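Local atomic coordinates of CRISPR-associated endonuclease Cas1 (Thermotoga maritima, PDB entry 4XTK), a protein that probably acts as a metal-dependent double-stranded DNA endonuclease in CRISPR adaptive immunity, where it works together with Cas2. Residues G75-T80 and L207-H212; E98-I101 and K105-L108; E173-E178 and N249-R254; A189-S194 and K259-I264; L312-H315 and E319-F322. All coordinates share one frame; numbering follows the deposited sequence.

Contact 1. Residues G75-T80 and L207-H212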
# COMPACT_ATOMS: atom_id res chain seq x y z
N GLY E 75 15.00 6.80 -4.56
CA GLY E 75 13.65 7.22 -4.86
C GLY E 75 12.68 6.06 -4.82
O GLY E 75 11.57 6.14 -5.35
N TYR E 76 13.10 4.97 -4.18
CA TYR E 76 12.24 3.82 -4.02
C TYR E 76 11.36 4.02 -2.80
O TYR E 76 11.80 4.54 -1.78
CB TYR E 76 13.05 2.53 -3.89
CG TYR E 76 12.21 1.29 -4.11
CD1 TYR E 76 11.65 1.02 -5.35
CD2 TYR E 76 11.99 0.39 -3.07
CE1 TYR E 76 10.88 -0.11 -5.55
CE2 TYR E 76 11.22 -0.74 -3.27
CZ TYR E 76 10.67 -0.98 -4.51
OH TYR E 76 9.90 -2.11 -4.71
N TYR E 77 10.11 3.57 -2.92
CA TYR E 77 9.08 3.83 -1.93
C TYR E 77 9.25 2.90 -0.73
O TYR E 77 9.26 1.68 -0.88
CB TYR E 77 7.72 3.65 -2.59
CG TYR E 77 6.55 3.62 -1.66
CD1 TYR E 77 6.15 4.77 -0.97
CD2 TYR E 77 5.82 2.46 -1.49
CE1 TYR E 77 5.07 4.74 -0.12
CE2 TYR E 77 4.73 2.42 -0.64
CZ TYR E 77 4.36 3.56 0.04
OH TYR E 77 3.27 3.51 0.89
N VAL E 78 9.49 3.49 0.44
CA VAL E 78 9.61 2.70 1.67
C VAL E 78 8.27 2.47 2.39
O VAL E 78 8.07 1.43 3.00
CB VAL E 78 10.64 3.32 2.64
CG1 VAL E 78 11.94 3.58 1.90
CG2 VAL E 78 10.13 4.59 3.26
N GLY E 79 7.38 3.45 2.32
CA GLY E 79 6.13 3.40 3.06
C GLY E 79 5.43 4.74 3.25
O GLY E 79 5.95 5.78 2.86
N THR E 80 4.25 4.70 3.85
CA THR E 80 3.42 5.89 3.99
C THR E 80 2.87 6.01 5.40
O THR E 80 2.50 5.01 6.01
CB THR E 80 2.23 5.87 2.98
OG1 THR E 80 2.73 5.95 1.64
CG2 THR E 80 1.26 7.02 3.24
N LEU E 207 8.52 4.66 -9.99
CA LEU E 207 7.79 5.83 -10.47
C LEU E 207 6.27 5.63 -10.35
O LEU E 207 5.53 6.58 -10.10
CB LEU E 207 8.18 6.16 -11.91
CG LEU E 207 9.58 6.75 -12.07
CD1 LEU E 207 9.88 7.10 -13.51
CD2 LEU E 207 9.80 7.98 -11.16
N ILE E 208 5.82 4.39 -10.52
CA ILE E 208 4.41 4.07 -10.36
C ILE E 208 3.99 4.30 -8.90
O ILE E 208 2.92 4.84 -8.62
CB ILE E 208 4.09 2.62 -10.78
CG1 ILE E 208 4.24 2.45 -12.30
CG2 ILE E 208 2.67 2.24 -10.37
CD1 ILE E 208 4.07 1.00 -12.78
N TYR E 209 4.86 3.92 -7.97
CA TYR E 209 4.61 4.15 -6.55
C TYR E 209 4.51 5.64 -6.22
O TYR E 209 4.03 6.01 -5.15
CB TYR E 209 5.71 3.52 -5.69
CG TYR E 209 5.56 2.04 -5.42
CD1 TYR E 209 4.34 1.50 -5.03
CD2 TYR E 209 6.65 1.17 -5.55
CE1 TYR E 209 4.20 0.16 -4.77
CE2 TYR E 209 6.52 -0.18 -5.29
CZ TYR E 209 5.30 -0.68 -4.91
OH TYR E 209 5.18 -2.03 -4.65
N GLN E 210 4.96 6.49 -7.13
CA GLN E 210 4.84 7.93 -6.94
C GLN E 210 3.57 8.44 -7.59
O GLN E 210 3.35 9.65 -7.66
CB GLN E 210 6.07 8.66 -7.50
CG GLN E 210 7.39 8.17 -6.92
CD GLN E 210 8.60 8.90 -7.48
OE1 GLN E 210 8.46 9.85 -8.25
NE2 GLN E 210 9.78 8.43 -7.12
N THR E 211 2.75 7.53 -8.10
CA THR E 211 1.46 7.88 -8.71
C THR E 211 0.26 7.31 -7.95
O THR E 211 0.40 6.76 -6.85
CB THR E 211 1.34 7.39 -10.17
OG1 THR E 211 1.18 5.96 -10.18
CG2 THR E 211 2.55 7.80 -10.99
N HIS E 212 -0.91 7.46 -8.55
CA HIS E 212 -2.15 6.93 -8.00
C HIS E 212 -2.46 5.55 -8.57
O HIS E 212 -3.51 4.97 -8.29
CB HIS E 212 -3.32 7.87 -8.28
CG HIS E 212 -3.20 9.20 -7.61
ND1 HIS E 212 -3.60 10.38 -8.21
CD2 HIS E 212 -2.73 9.55 -6.39
CE1 HIS E 212 -3.38 11.39 -7.39
NE2 HIS E 212 -2.85 10.92 -6.28
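Tyr209 has the largest share of this contact, laying one face of its ring against Tyr77, while Tyr76 comes up to the ring's edge. The two CB atoms, of Tyr77 and Tyr209, are 3.7 Å apart, and the side chains run across each other at roughly a right angle. Tyr77 puts CD2 over the Tyr209 face, toward its rim; the planes are inclined by 34°. The Tyr77 ring swings beside its own carbonyl carbon (chi1 169°), and this carries its hydroxyl along the strand to Thr80, where Tyr77 OH and Thr80 OG1 share a hydrogen bond of 2.6 Å. Tyr76, poorly ordered, brings OH to 3.9 Å from CE2 of Tyr209. Beside this, Gln210 NE2 gives a weak hydrogen bond to Gly75 O, at 3.4 Å. Tyr209 itself sits in a type I turn, Ile208 to Thr211, at the end of helix 188-208. The contact thus sets strand 77-83, outermost of its sheet within this chain, against the helical domain, and the antiparallel ladder made by Gly79 and Thr80 carries the sheet on into the second subunit, whose Arg84 packs on both Tyr76 and Tyr209.

Contact 2. Residues E98-I101 and K105-L108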
# COMPACT_ATOMS: atom_id res chain seq x y z
N GLU E 98 -11.55 -2.60 -13.04
CA GLU E 98 -12.61 -2.37 -14.00
C GLU E 98 -12.05 -2.31 -15.45
O GLU E 98 -12.68 -2.87 -16.34
CB GLU E 98 -13.38 -1.10 -13.66
CG GLU E 98 -14.30 -0.59 -14.76
CD GLU E 98 -14.73 0.85 -14.55
OE1 GLU E 98 -14.84 1.28 -13.39
OE2 GLU E 98 -14.95 1.55 -15.56
N HIS E 99 -10.89 -1.71 -15.74
CA HIS E 99 -10.56 -1.79 -17.16
C HIS E 99 -9.84 -3.10 -17.48
O HIS E 99 -9.61 -3.40 -18.65
CB HIS E 99 -9.72 -0.63 -17.71
CG HIS E 99 -10.31 0.72 -17.47
ND1 HIS E 99 -11.66 0.92 -17.26
CD2 HIS E 99 -9.81 1.95 -17.76
CE1 HIS E 99 -11.90 2.21 -17.18
NE2 HIS E 99 -10.79 2.86 -17.50
N TYR E 100 -9.50 -3.89 -16.47
CA TYR E 100 -8.93 -5.19 -16.77
C TYR E 100 -9.98 -6.26 -17.11
O TYR E 100 -9.82 -7.00 -18.07
CB TYR E 100 -8.07 -5.66 -15.61
CG TYR E 100 -7.31 -6.93 -15.94
CD1 TYR E 100 -6.09 -6.88 -16.61
CD2 TYR E 100 -7.82 -8.18 -15.59
CE1 TYR E 100 -5.40 -8.02 -16.91
CE2 TYR E 100 -7.12 -9.34 -15.90
CZ TYR E 100 -5.92 -9.25 -16.56
OH TYR E 100 -5.22 -10.40 -16.87
N ILE E 101 -11.05 -6.35 -16.32
CA ILE E 101 -12.01 -7.45 -16.48
C ILE E 101 -12.95 -7.21 -17.66
O ILE E 101 -13.63 -8.13 -18.12
CB ILE E 101 -12.84 -7.67 -15.21
CG1 ILE E 101 -13.79 -6.49 -14.99
CG2 ILE E 101 -11.94 -7.89 -14.01
CD1 ILE E 101 -14.71 -6.65 -13.81
N LYS E 105 -12.02 -2.65 -22.75
CA LYS E 105 -11.22 -1.62 -22.11
C LYS E 105 -9.77 -2.07 -21.95
O LYS E 105 -8.85 -1.28 -22.13
CB LYS E 105 -11.82 -1.25 -20.75
CG LYS E 105 -13.17 -0.57 -20.87
CD LYS E 105 -13.62 0.04 -19.56
CE LYS E 105 -14.91 0.83 -19.76
NZ LYS E 105 -15.71 0.92 -18.50
N ARG E 106 -9.59 -3.35 -21.64
CA ARG E 106 -8.25 -3.91 -21.51
C ARG E 106 -7.55 -3.89 -22.85
O ARG E 106 -6.37 -3.58 -22.94
CB ARG E 106 -8.31 -5.33 -20.95
CG ARG E 106 -6.93 -5.93 -20.75
CD ARG E 106 -6.98 -7.36 -20.26
NE ARG E 106 -5.66 -7.99 -20.32
CZ ARG E 106 -5.45 -9.30 -20.24
NH1 ARG E 106 -6.48 -10.13 -20.11
NH2 ARG E 106 -4.22 -9.78 -20.30
N MET E 107 -8.29 -4.23 -23.90
CA MET E 107 -7.74 -4.26 -25.25
C MET E 107 -7.27 -2.88 -25.66
O MET E 107 -6.20 -2.73 -26.25
CB MET E 107 -8.77 -4.78 -26.26
CG MET E 107 -8.60 -6.23 -26.68
SD MET E 107 -6.96 -6.64 -27.33
CE MET E 107 -6.64 -5.22 -28.35
N LEU E 108 -8.09 -1.89 -25.35
CA LEU E 108 -7.79 -0.50 -25.68
C LEU E 108 -6.45 -0.04 -25.06
O LEU E 108 -5.64 0.59 -25.73
CB LEU E 108 -8.94 0.38 -25.18
CG LEU E 108 -9.16 1.72 -25.86
CD1 LEU E 108 -9.16 1.52 -27.36
CD2 LEU E 108 -10.51 2.28 -25.41
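The tight junction between helices 93-101 and 103-127, two consecutive elements of the Cas1 helical domain, folds these eight residues onto one another, and side chains of the second helix reach back along the first on two fronts. On one, Lys105 stretches past His99, its CB 3.7 Å from His99 CB, and extends to Glu98. There NZ of Lys105 forms a salt bridge of 3.1 Å with OE2 of Glu98, approaching on the anti side of the carboxylate and 16° out of its plane. A weak, long ion pair with Lys95 takes the other carboxylate oxygen. On the second front Arg106 and Tyr100 lie side by side and point the same way. The arginine chain is extended from CG to NE, which brings CD over the tyrosine face in a CH-pi contact, 4.1 Å from the ring centroid, and carries the guanidinium past the rim, where one of its faces meets CE1 and the hydroxyl of Tyr100, the two planes 24° apart. Their polar ends are held by the loop near His221, a probable manganese ligand about 7 Å from the Arg106 side chain. Tyr100 OH hydrogen-bonds Thr223 N, and NE of Arg106, 3.4 Å from Tyr100 CE1, donates to the carbonyl O of Tyr219.

Contact 3. Residues E173-E178 and N249-R254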
# COMPACT_ATOMS: atom_id res chain seq x y z
N GLU E 173 31.06 -9.68 -33.12
CA GLU E 173 29.99 -10.66 -33.16
C GLU E 173 29.89 -11.47 -31.87
O GLU E 173 28.85 -12.07 -31.60
CB GLU E 173 30.14 -11.59 -34.37
CG GLU E 173 31.55 -11.80 -34.88
CD GLU E 173 31.59 -12.70 -36.10
OE1 GLU E 173 31.86 -12.19 -37.21
OE2 GLU E 173 31.36 -13.92 -35.96
N ARG E 174 30.95 -11.47 -31.07
CA ARG E 174 30.87 -12.05 -29.73
C ARG E 174 29.79 -11.35 -28.92
O ARG E 174 29.25 -11.91 -27.96
CB ARG E 174 32.21 -11.95 -28.99
CG ARG E 174 33.33 -12.80 -29.56
CD ARG E 174 34.62 -12.54 -28.80
NE ARG E 174 34.94 -11.11 -28.76
CZ ARG E 174 36.06 -10.61 -28.24
NH1 ARG E 174 36.98 -11.41 -27.72
NH2 ARG E 174 36.25 -9.30 -28.24
N PHE E 175 29.52 -10.10 -29.28
CA PHE E 175 28.54 -9.26 -28.62
C PHE E 175 27.19 -9.11 -29.34
O PHE E 175 26.37 -8.29 -28.93
CB PHE E 175 29.15 -7.88 -28.37
CG PHE E 175 30.17 -7.90 -27.28
CD1 PHE E 175 31.49 -8.21 -27.56
CD2 PHE E 175 29.81 -7.65 -25.97
CE1 PHE E 175 32.43 -8.25 -26.56
CE2 PHE E 175 30.74 -7.69 -24.96
CZ PHE E 175 32.06 -7.99 -25.25
N ARG E 176 26.98 -9.85 -30.42
CA ARG E 176 25.67 -9.84 -31.08
C ARG E 176 24.62 -10.58 -30.25
O ARG E 176 24.93 -11.57 -29.58
CB ARG E 176 25.75 -10.44 -32.49
CG ARG E 176 26.64 -9.63 -33.42
CD ARG E 176 26.47 -10.00 -34.87
NE ARG E 176 27.11 -9.01 -35.72
CZ ARG E 176 26.74 -8.74 -36.97
NH1 ARG E 176 25.72 -9.40 -37.52
NH2 ARG E 176 27.38 -7.81 -37.67
N ILE E 177 23.39 -10.10 -30.31
CA ILE E 177 22.28 -10.71 -29.58
C ILE E 177 21.96 -12.09 -30.13
O ILE E 177 21.54 -12.98 -29.39
CB ILE E 177 21.02 -9.83 -29.65
CG1 ILE E 177 21.34 -8.40 -29.22
CG2 ILE E 177 19.89 -10.44 -28.82
CD1 ILE E 177 20.26 -7.40 -29.56
N GLU E 178 22.20 -12.26 -31.43
CA GLU E 178 21.74 -13.44 -32.16
C GLU E 178 20.22 -13.53 -32.02
O GLU E 178 19.49 -12.68 -32.53
CB GLU E 178 22.43 -14.71 -31.66
CG GLU E 178 23.94 -14.74 -31.89
CD GLU E 178 24.32 -14.61 -33.36
OE1 GLU E 178 23.77 -15.38 -34.18
OE2 GLU E 178 25.17 -13.76 -33.69
N ASN E 249 25.88 1.53 -27.30
CA ASN E 249 26.93 2.48 -26.95
C ASN E 249 28.05 1.85 -26.14
O ASN E 249 29.22 2.09 -26.40
CB ASN E 249 26.34 3.67 -26.19
CG ASN E 249 25.52 4.58 -27.08
OD1 ASN E 249 25.38 4.33 -28.28
ND2 ASN E 249 24.96 5.64 -26.49
N LEU E 250 27.69 1.02 -25.17
CA LEU E 250 28.69 0.44 -24.29
C LEU E 250 29.54 -0.65 -24.95
O LEU E 250 30.76 -0.70 -24.72
CB LEU E 250 28.01 -0.10 -23.02
CG LEU E 250 27.52 1.01 -22.08
CD1 LEU E 250 26.82 0.45 -20.86
CD2 LEU E 250 28.67 1.93 -21.67
N VAL E 251 28.94 -1.50 -25.78
CA VAL E 251 29.71 -2.58 -26.41
C VAL E 251 30.51 -2.10 -27.60
O VAL E 251 31.57 -2.65 -27.90
CB VAL E 251 28.81 -3.77 -26.87
CG1 VAL E 251 28.04 -4.34 -25.70
CG2 VAL E 251 27.89 -3.37 -28.02
N ASN E 252 30.01 -1.08 -28.29
CA ASN E 252 30.72 -0.53 -29.44
C ASN E 252 31.88 0.39 -29.04
O ASN E 252 32.81 0.58 -29.82
CB ASN E 252 29.76 0.22 -30.37
CG ASN E 252 28.99 -0.71 -31.30
OD1 ASN E 252 29.36 -1.87 -31.50
ND2 ASN E 252 27.92 -0.19 -31.89
N THR E 253 31.82 0.97 -27.85
CA THR E 253 32.94 1.80 -27.38
C THR E 253 33.87 0.98 -26.50
O THR E 253 34.86 1.51 -25.98
CB THR E 253 32.48 3.05 -26.61
OG1 THR E 253 31.77 2.66 -25.42
CG2 THR E 253 31.59 3.93 -27.48
N ARG E 254 33.54 -0.29 -26.33
CA ARG E 254 34.31 -1.22 -25.51
C ARG E 254 34.39 -0.77 -24.04
O ARG E 254 35.29 -1.17 -23.31
CB ARG E 254 35.72 -1.39 -26.08
CG ARG E 254 35.78 -2.14 -27.40
CD ARG E 254 36.00 -3.62 -27.17
NE ARG E 254 37.28 -3.86 -26.51
CZ ARG E 254 37.74 -5.07 -26.22
NH1 ARG E 254 37.04 -6.15 -26.53
NH2 ARG E 254 38.91 -5.20 -25.61
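A short 3-10 turn at 173-175 faces the C-terminal end of helix 230-252, and the backbones come closest where CA of Phe175 lies 7.1 Å from CA of Val251. Both elements belong to the helical domain of Cas1; the 3-10 turn sits in the long connection between helices 148-166 and 188-208. It is closed by a bond from Arg176 N to Glu173 O, while helix 230-252 finishes with Arg254 leaving helical angles at a positive phi of 61°. Just before that, Asn249 O accepts both the backbone N and the OG1 of Thr253, which arrive from opposite faces of its carbonyl plane. Between the two segments the apolar part of the contact is small. The Phe175 and Val251 side chains run antiparallel alongside each other, and CG1 of Val251 touches CD2 of Phe175 at 3.8 Å, approaching the ring obliquely. Phe188 meets the Phe175 ring as well, and Leu192 packs on Val251, so this pair continues into the packing against helix 188-208. On the exposed side the guanidinium groups of Arg174 and Arg254 stand edge to edge, their planes only 2° apart. Glu258 bridges them, which probably offsets their like charges: its OE2 pairs with Arg254 NH1 and its OE1 with Arg174 NH2, which also reaches Asp172 OD2. Between the two guanidinium groups, Arg174 NH2 lies 3.7 Å from Arg254 NH1.

Contact 4. Residues A189-S194 and K259-I264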
# COMPACT_ATOMS: atom_id res chain seq x y z
N ALA E 189 25.62 -10.28 -24.93
CA ALA E 189 24.58 -9.31 -25.24
C ALA E 189 23.30 -9.54 -24.43
O ALA E 189 22.72 -8.58 -23.91
CB ALA E 189 24.27 -9.34 -26.73
N ASN E 190 22.86 -10.78 -24.32
CA ASN E 190 21.64 -11.06 -23.57
C ASN E 190 21.82 -10.88 -22.06
O ASN E 190 20.86 -10.58 -21.35
CB ASN E 190 21.12 -12.47 -23.87
CG ASN E 190 20.47 -12.56 -25.24
OD1 ASN E 190 19.43 -11.97 -25.48
ND2 ASN E 190 21.09 -13.32 -26.14
N THR E 191 23.04 -11.03 -21.58
CA THR E 191 23.34 -10.74 -20.18
C THR E 191 23.15 -9.25 -19.91
O THR E 191 22.65 -8.85 -18.86
CB THR E 191 24.77 -11.14 -19.80
OG1 THR E 191 24.92 -12.56 -19.97
CG2 THR E 191 25.07 -10.76 -18.36
N LEU E 192 23.54 -8.43 -20.88
CA LEU E 192 23.39 -6.99 -20.77
C LEU E 192 21.94 -6.55 -20.91
O LEU E 192 21.43 -5.80 -20.07
CB LEU E 192 24.25 -6.29 -21.83
CG LEU E 192 25.75 -6.33 -21.56
CD1 LEU E 192 26.51 -5.82 -22.77
CD2 LEU E 192 26.11 -5.52 -20.32
N ILE E 193 21.27 -7.02 -21.96
CA ILE E 193 19.88 -6.68 -22.20
C ILE E 193 19.01 -7.07 -20.99
O ILE E 193 18.19 -6.28 -20.53
CB ILE E 193 19.33 -7.36 -23.47
CG1 ILE E 193 20.16 -6.97 -24.69
CG2 ILE E 193 17.86 -7.00 -23.68
CD1 ILE E 193 20.17 -5.49 -24.97
N SER E 194 19.22 -8.28 -20.48
CA SER E 194 18.50 -8.73 -19.30
C SER E 194 18.75 -7.82 -18.12
O SER E 194 17.82 -7.44 -17.40
CB SER E 194 18.88 -10.16 -18.94
OG SER E 194 18.37 -11.07 -19.90
N LYS E 259 36.03 -8.58 -20.57
CA LYS E 259 36.69 -8.57 -19.26
C LYS E 259 35.68 -8.38 -18.13
O LYS E 259 36.02 -8.56 -16.96
CB LYS E 259 37.77 -7.49 -19.22
CG LYS E 259 37.30 -6.12 -18.73
CD LYS E 259 38.41 -5.10 -18.90
CE LYS E 259 38.03 -3.76 -18.30
NZ LYS E 259 38.98 -2.69 -18.70
N HIS E 260 34.45 -8.02 -18.48
CA HIS E 260 33.42 -7.71 -17.50
C HIS E 260 32.46 -8.87 -17.17
O HIS E 260 31.47 -8.67 -16.46
CB HIS E 260 32.61 -6.50 -17.97
CG HIS E 260 33.41 -5.24 -18.07
ND1 HIS E 260 33.86 -4.74 -19.27
CD2 HIS E 260 33.88 -4.41 -17.12
CE1 HIS E 260 34.55 -3.63 -19.05
NE2 HIS E 260 34.58 -3.41 -17.75
N PHE E 261 32.74 -10.06 -17.69
CA PHE E 261 31.84 -11.19 -17.47
C PHE E 261 32.52 -12.40 -16.80
O PHE E 261 33.71 -12.63 -16.99
CB PHE E 261 31.22 -11.64 -18.79
CG PHE E 261 30.38 -10.60 -19.46
CD1 PHE E 261 30.96 -9.66 -20.31
CD2 PHE E 261 29.01 -10.56 -19.27
CE1 PHE E 261 30.19 -8.70 -20.94
CE2 PHE E 261 28.22 -9.61 -19.89
CZ PHE E 261 28.81 -8.68 -20.73
N ASP E 262 31.73 -13.16 -16.05
CA ASP E 262 32.18 -14.39 -15.40
C ASP E 262 31.27 -15.57 -15.76
O ASP E 262 30.08 -15.38 -16.02
CB ASP E 262 32.21 -14.23 -13.88
CG ASP E 262 33.12 -13.10 -13.43
OD1 ASP E 262 34.09 -12.78 -14.15
OD2 ASP E 262 32.85 -12.53 -12.35
N GLU E 263 31.82 -16.79 -15.77
CA GLU E 263 31.03 -17.95 -16.19
C GLU E 263 30.12 -18.53 -15.09
O GLU E 263 29.12 -19.18 -15.39
CB GLU E 263 31.94 -19.06 -16.71
CG GLU E 263 31.18 -20.20 -17.39
CD GLU E 263 31.94 -21.52 -17.40
OE1 GLU E 263 33.11 -21.56 -16.96
OE2 GLU E 263 31.35 -22.53 -17.84
N ILE E 264 30.45 -18.27 -13.82
CA ILE E 264 29.68 -18.85 -12.72
C ILE E 264 28.32 -18.17 -12.55
O ILE E 264 27.52 -18.10 -13.48
CB ILE E 264 30.45 -18.75 -11.38
CG1 ILE E 264 29.77 -19.61 -10.31
CG2 ILE E 264 30.55 -17.30 -10.94
CD1 ILE E 264 30.64 -19.87 -9.09
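Asn190 O, on helix 188-208 in the helical domain of Cas1, is gripped by two donors of one residue: Ser194 N at 3.0 Å, the ordinary helical bond, and Ser194 OG at 2.9 Å. They reach the oxygen from opposite faces of its carbonyl plane. Arg180 ties the same two residues from outside, one guanidinium nitrogen on Asn190 OD1 and the other on Ser194 OG. The neighbouring flank of the helix, at Thr191 and Leu192, receives a side chain from the small two-stranded antiparallel sheet of 261-262 and 269-270. Phe261 is that side chain. It enters edge first, with the methyl of Thr191 and the branch carbon of Leu192 both lying near the plane of its ring. Thr191 passes the phenylalanine in the opposite direction, whereas Leu192 crosses it at about a right angle. In Thr191 the methyl CG2 stands anti to the backbone N, and the hydroxyl (chi1 -62°) is turned back to bond Asn187 O one turn earlier; the carbon side of the residue is thus the one offered to the ring. Phe188 meets the Phe261 ring at about 30° between planes, Leu270 of the partner strand touches both Leu192 and Phe261, and Phe247 of helix 230-252 packs on Leu192. Phe261 CE2 sits 3.7 Å from Thr191 CG2, and Phe261 CZ 3.9 Å from Leu192 CG.

Contact 5. Residues L312-H315 and E319-F322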
# COMPACT_ATOMS: atom_id res chain seq x y z
N LEU E 312 -1.93 7.24 -18.58
CA LEU E 312 -2.74 6.09 -18.22
C LEU E 312 -3.73 6.49 -17.13
O LEU E 312 -4.88 6.05 -17.14
CB LEU E 312 -1.86 4.93 -17.76
CG LEU E 312 -2.63 3.67 -17.36
CD1 LEU E 312 -3.48 3.17 -18.53
CD2 LEU E 312 -1.67 2.60 -16.85
N GLU E 313 -3.26 7.31 -16.20
CA GLU E 313 -4.11 7.82 -15.12
C GLU E 313 -5.31 8.57 -15.68
O GLU E 313 -6.45 8.36 -15.26
CB GLU E 313 -3.31 8.74 -14.19
CG GLU E 313 -2.40 8.00 -13.22
CD GLU E 313 -1.66 8.94 -12.29
OE1 GLU E 313 -1.08 9.94 -12.78
OE2 GLU E 313 -1.65 8.68 -11.07
N LYS E 314 -5.05 9.45 -16.63
CA LYS E 314 -6.11 10.24 -17.22
C LYS E 314 -7.06 9.35 -17.99
O LYS E 314 -8.28 9.53 -17.92
CB LYS E 314 -5.54 11.36 -18.09
CG LYS E 314 -5.00 12.52 -17.26
CD LYS E 314 -4.52 13.68 -18.12
CE LYS E 314 -3.44 13.26 -19.09
NZ LYS E 314 -2.82 14.47 -19.71
N HIS E 315 -6.52 8.37 -18.71
CA HIS E 315 -7.34 7.42 -19.44
C HIS E 315 -8.29 6.66 -18.51
O HIS E 315 -9.48 6.53 -18.80
CB HIS E 315 -6.46 6.42 -20.19
CG HIS E 315 -7.22 5.29 -20.82
ND1 HIS E 315 -7.93 5.43 -21.99
CD2 HIS E 315 -7.39 4.01 -20.42
CE1 HIS E 315 -8.50 4.28 -22.30
NE2 HIS E 315 -8.18 3.40 -21.36
N GLU E 319 -10.99 11.23 -18.27
CA GLU E 319 -10.43 12.49 -18.74
C GLU E 319 -9.36 12.21 -19.80
O GLU E 319 -8.40 11.52 -19.52
CB GLU E 319 -9.83 13.26 -17.57
CG GLU E 319 -10.48 14.59 -17.27
CD GLU E 319 -9.70 15.35 -16.23
OE1 GLU E 319 -8.74 14.76 -15.68
OE2 GLU E 319 -10.04 16.53 -15.95
N GLN E 320 -9.52 12.76 -21.00
CA GLN E 320 -8.58 12.49 -22.09
C GLN E 320 -8.34 11.00 -22.29
O GLN E 320 -7.22 10.51 -22.12
CB GLN E 320 -7.25 13.20 -21.85
CG GLN E 320 -6.85 14.18 -22.94
CD GLN E 320 -5.77 15.15 -22.50
OE1 GLN E 320 -5.01 14.87 -21.56
NE2 GLN E 320 -5.70 16.30 -23.17
N VAL E 321 -9.40 10.28 -22.66
CA VAL E 321 -9.27 8.87 -23.02
C VAL E 321 -8.41 8.76 -24.27
O VAL E 321 -8.43 9.66 -25.12
CB VAL E 321 -10.66 8.22 -23.24
CG1 VAL E 321 -11.39 8.06 -21.92
CG2 VAL E 321 -11.48 9.06 -24.22
N PHE E 322 -7.65 7.67 -24.37
CA PHE E 322 -6.68 7.45 -25.46
C PHE E 322 -7.16 7.90 -26.83
O PHE E 322 -6.74 8.95 -27.33
CB PHE E 322 -6.30 5.97 -25.52
CG PHE E 322 -5.40 5.53 -24.42
CD1 PHE E 322 -4.40 6.36 -23.95
CD2 PHE E 322 -5.55 4.28 -23.84
CE1 PHE E 322 -3.56 5.95 -22.92
CE2 PHE E 322 -4.72 3.87 -22.82
CZ PHE E 322 -3.72 4.71 -22.36
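His315 and Phe322 form the close-packed half of this contact, an offset stack with ring centroids 3.9 Å apart and planes inclined by 15°. The overlap is shifted toward the rims, so that His315 ND1 lies over one face of Phe322, and CB of His315 adds a CH-pi contact to that face. Phe322 serves twice, since its backbone N also donates to ND1 of His315 at 3.3 Å, in a nearly straight bond (177°) tilted a little out of the imidazole plane. Further in, CD1 of Leu312 reaches CZ of Phe322 at 4.1 Å. The arrangement folds the C-terminal tail back on helix 301-316, from which it has just emerged, and Ile109 of helix 103-127 packs against Leu312, His315 and Phe322 alike. Toward solvent the fit is looser. Val321 meets His315 mainly through its backbone, CA lying 3.8 Å from ND1 of that ring, and the chains of Glu319 and Gln320 are exposed. Here Lys314, bent at chi3 (-58°), runs alongside Gln320 in the same direction, and its NZ gives a hydrogen bond of 2.9 Å to Gln320 OE1, nearly along the C=O axis.

How the contacts relate
Contacts 3 and 4 are neighbours, with centres about 11 Å apart: Val251 CG1 meets Leu192 CD1 at 3.6 Å, so one apolar cluster links helix 230-252, helix 188-208 and strand 261-262. Contacts 2 and 5, about 13 Å apart centre to centre, also touch, Leu108 lying against His315 and Phe322. Contact 5 reaches contact 1 through Glu313 OE2, 2.9 Å from His212 N, probably a hydrogen bond. Contacts 1 and 4 both use helix 188-208, though their centres are about 30 Å apart. The probable manganese site lies nearest contact 2, with contact 5 next (side chains of Leu312 and His221 about 11 Å apart). Contacts 1 and 2 both touch the second subunit.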